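Local atomic coordinates of lipid binding hydrolase (Escherichia coli, PDB entry 2IF6), a protein that is of unconfirmed function but belongs to a family of permuted papain-like amidases and is thought to act as a hydrolase. Residues A[9-14]-A[68-73]. Numbering follows the deposited sequence.
Sequences DIIFQI and GKYVVR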
loop_
_atom_site.group_PDB
_atom_site.type_symbol
_atom_site.label_atom_id
_atom_site.label_comp_id
_atom_site.label_asym_id
_atom_site.label_seq_id
_atom_site.Cartn_x
_atom_site.Cartn_y
_atom_site.Cartn_z
ATOM N N ASP A 9 -0.623 10.078 -6.161
ATOM C CA ASP A 9 -1.765 9.196 -6.453
ATOM C C ASP A 9 -1.458 7.822 -5.857
ATOM O O ASP A 9 -0.316 7.330 -5.967
ATOM C CB ASP A 9 -2.025 9.021 -7.974
ATOM C CG ASP A 9 -2.502 10.283 -8.641
ATOM O OD1 ASP A 9 -2.782 11.315 -7.930
ATOM O OD2 ASP A 9 -2.584 10.249 -9.889
ATOM N N ILE A 10 -2.430 7.238 -5.188
ATOM C CA ILE A 10 -2.191 5.954 -4.531
ATOM C C ILE A 10 -2.854 4.898 -5.374
ATOM O O ILE A 10 -4.038 5.011 -5.678
ATOM C CB ILE A 10 -2.733 5.947 -3.088
ATOM C CG1 ILE A 10 -2.154 7.160 -2.315
ATOM C CG2 ILE A 10 -2.364 4.616 -2.393
ATOM C CD1 ILE A 10 -2.824 7.430 -0.918
ATOM N N ILE A 11 -2.098 3.864 -5.732
ATOM C CA ILE A 11 -2.578 2.888 -6.690
ATOM C C ILE A 11 -2.661 1.506 -6.021
ATOM O O ILE A 11 -1.803 1.181 -5.201
ATOM C CB ILE A 11 -1.680 2.894 -7.974
ATOM C CG1 ILE A 11 -2.281 1.997 -9.075
ATOM C CG2 ILE A 11 -0.228 2.575 -7.642
ATOM C CD1 ILE A 11 -1.760 2.247 -10.465
ATOM N N PHE A 12 -3.669 0.705 -6.388
ATOM C CA PHE A 12 -3.953 -0.560 -5.687
ATOM C C PHE A 12 -4.100 -1.650 -6.752
ATOM O O PHE A 12 -4.554 -1.372 -7.873
ATOM C CB PHE A 12 -5.261 -0.439 -4.885
ATOM C CG PHE A 12 -5.254 0.661 -3.833
ATOM C CD1 PHE A 12 -5.045 0.347 -2.511
ATOM C CD2 PHE A 12 -5.477 2.005 -4.175
ATOM C CE1 PHE A 12 -5.013 1.350 -1.535
ATOM C CE2 PHE A 12 -5.450 3.025 -3.151
ATOM C CZ PHE A 12 -5.257 2.663 -1.879
ATOM N N GLN A 13 -3.719 -2.877 -6.403
ATOM C CA GLN A 13 -3.837 -3.992 -7.303
ATOM C C GLN A 13 -3.988 -5.267 -6.477
ATOM O O GLN A 13 -3.838 -5.247 -5.251
ATOM C CB GLN A 13 -2.585 -4.080 -8.208
ATOM C CG GLN A 13 -1.317 -4.528 -7.462
ATOM C CD GLN A 13 -0.056 -4.603 -8.310
ATOM O OE1 GLN A 13 0.959 -5.037 -7.796
ATOM N NE2 GLN A 13 -0.108 -4.210 -9.594
ATOM N N ILE A 14 -4.229 -6.361 -7.187
ATOM C CA ILE A 14 -4.232 -7.698 -6.615
ATOM C C ILE A 14 -2.854 -8.291 -6.844
ATOM O O ILE A 14 -2.453 -8.578 -7.996
ATOM C CB ILE A 14 -5.246 -8.632 -7.329
ATOM C CG1 ILE A 14 -6.656 -8.028 -7.375
ATOM C CG2 ILE A 14 -5.260 -10.007 -6.652
ATOM C CD1 ILE A 14 -7.578 -8.842 -8.284
ATOM N N GLY A 68 -4.064 -7.446 -14.637
ATOM C CA GLY A 68 -3.764 -6.045 -14.949
ATOM C C GLY A 68 -4.692 -5.029 -14.279
ATOM O O GLY A 68 -4.705 -3.848 -14.677
ATOM N N LYS A 69 -5.502 -5.478 -13.305
ATOM C CA LYS A 69 -6.522 -4.621 -12.695
ATOM C C LYS A 69 -5.861 -3.630 -11.746
ATOM O O LYS A 69 -4.884 -3.973 -11.056
ATOM C CB LYS A 69 -7.535 -5.417 -11.900
ATOM C CG LYS A 69 -8.369 -6.357 -12.741
ATOM C CD LYS A 69 -9.397 -7.001 -11.815
ATOM C CE LYS A 69 -10.291 -7.925 -12.583
ATOM N NZ LYS A 69 -11.423 -8.368 -11.699
ATOM N N TYR A 70 -6.393 -2.410 -11.709
ATOM C CA TYR A 70 -5.884 -1.411 -10.776
ATOM C C TYR A 70 -6.944 -0.336 -10.570
ATOM O O TYR A 70 -7.862 -0.154 -11.400
ATOM C CB TYR A 70 -4.527 -0.797 -11.252
ATOM C CG TYR A 70 -4.635 0.117 -12.461
ATOM C CD1 TYR A 70 -4.830 1.496 -12.311
ATOM C CD2 TYR A 70 -4.554 -0.405 -13.766
ATOM C CE1 TYR A 70 -4.947 2.327 -13.423
ATOM C CE2 TYR A 70 -4.653 0.413 -14.895
ATOM C CZ TYR A 70 -4.861 1.778 -14.717
ATOM O OH TYR A 70 -4.967 2.584 -15.832
ATOM N N VAL A 71 -6.806 0.370 -9.461
ATOM C CA VAL A 71 -7.648 1.539 -9.171
ATOM C C VAL A 71 -6.727 2.546 -8.531
ATOM O O VAL A 71 -5.757 2.162 -7.834
ATOM C CB VAL A 71 -8.828 1.194 -8.232
ATOM C CG1 VAL A 71 -8.344 0.548 -6.954
ATOM C CG2 VAL A 71 -9.670 2.457 -7.909
ATOM N N VAL A 72 -6.995 3.829 -8.782
ATOM C CA VAL A 72 -6.133 4.897 -8.301
ATOM C C VAL A 72 -6.939 5.860 -7.454
ATOM O O VAL A 72 -7.996 6.305 -7.885
ATOM C CB VAL A 72 -5.509 5.682 -9.487
ATOM C CG1 VAL A 72 -4.609 6.769 -8.950
ATOM C CG2 VAL A 72 -4.687 4.725 -10.405
ATOM N N ARG A 73 -6.431 6.202 -6.267
ATOM C CA ARG A 73 -7.075 7.210 -5.423
ATOM C C ARG A 73 -6.201 8.464 -5.357
ATOM O O ARG A 73 -4.969 8.385 -5.438
ATOM C CB ARG A 73 -7.290 6.663 -4.016
ATOM C CG ARG A 73 -8.148 5.397 -4.002
ATOM C CD ARG A 73 -9.626 5.750 -4.006
ATOM N NE ARG A 73 -10.183 5.867 -2.669
ATOM C CZ ARG A 73 -11.470 6.103 -2.435
ATOM N NH1 ARG A 73 -12.325 6.241 -3.457
ATOM N NH2 ARG A 73 -11.902 6.215 -1.183
HETATM O O HOH W 1 -2.288 -3.716 -11.607
HETATM O O HOH W 2 -4.399 -6.469 -10.155
#
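The Ile11 CD1 methyl touches two side chains of the neighbouring strand, Tyr70 CD1 at 3.7 Å and Val72 CG2 at 3.8 Å. CG1 is anti to the backbone N (chi1 -173°), and an extended chi2 carries CD1 toward the other strand. Strands 10-13 and 70-75 are antiparallel neighbours in the central sheet of this permuted papain-like fold, flanked by strands 33-40 and 174-180. On the other face, Phe12 CB packs against Val71 CG1, while ring atom CE2 meets Arg73 CG at 3.7 Å; the edge-to-face ring of Phe169 adds to this side. Two backbone pairs hold the register. Around Ile10 and Arg73 the bonds are short and straight, with Arg73 N to Ile10 O at 2.7 Å and 170°. Around Phe12 and Val71 they are less regular: Val71 N to Phe12 O stretches to 3.3 Å, its donor tilted 22° from the carbonyl plane. Farther out, the Arg73 guanidinium bonds to Phe169 O and Thr176, and Asp9 forms a salt bridge with Arg74. Past the last pair, water replaces direct bonding: Lys69 O accepts from two waters, one taking a hydrogen bond from Ile14 N, the other from Gln13 NE2 at 3.0 Å, which also donates to Trp61 O.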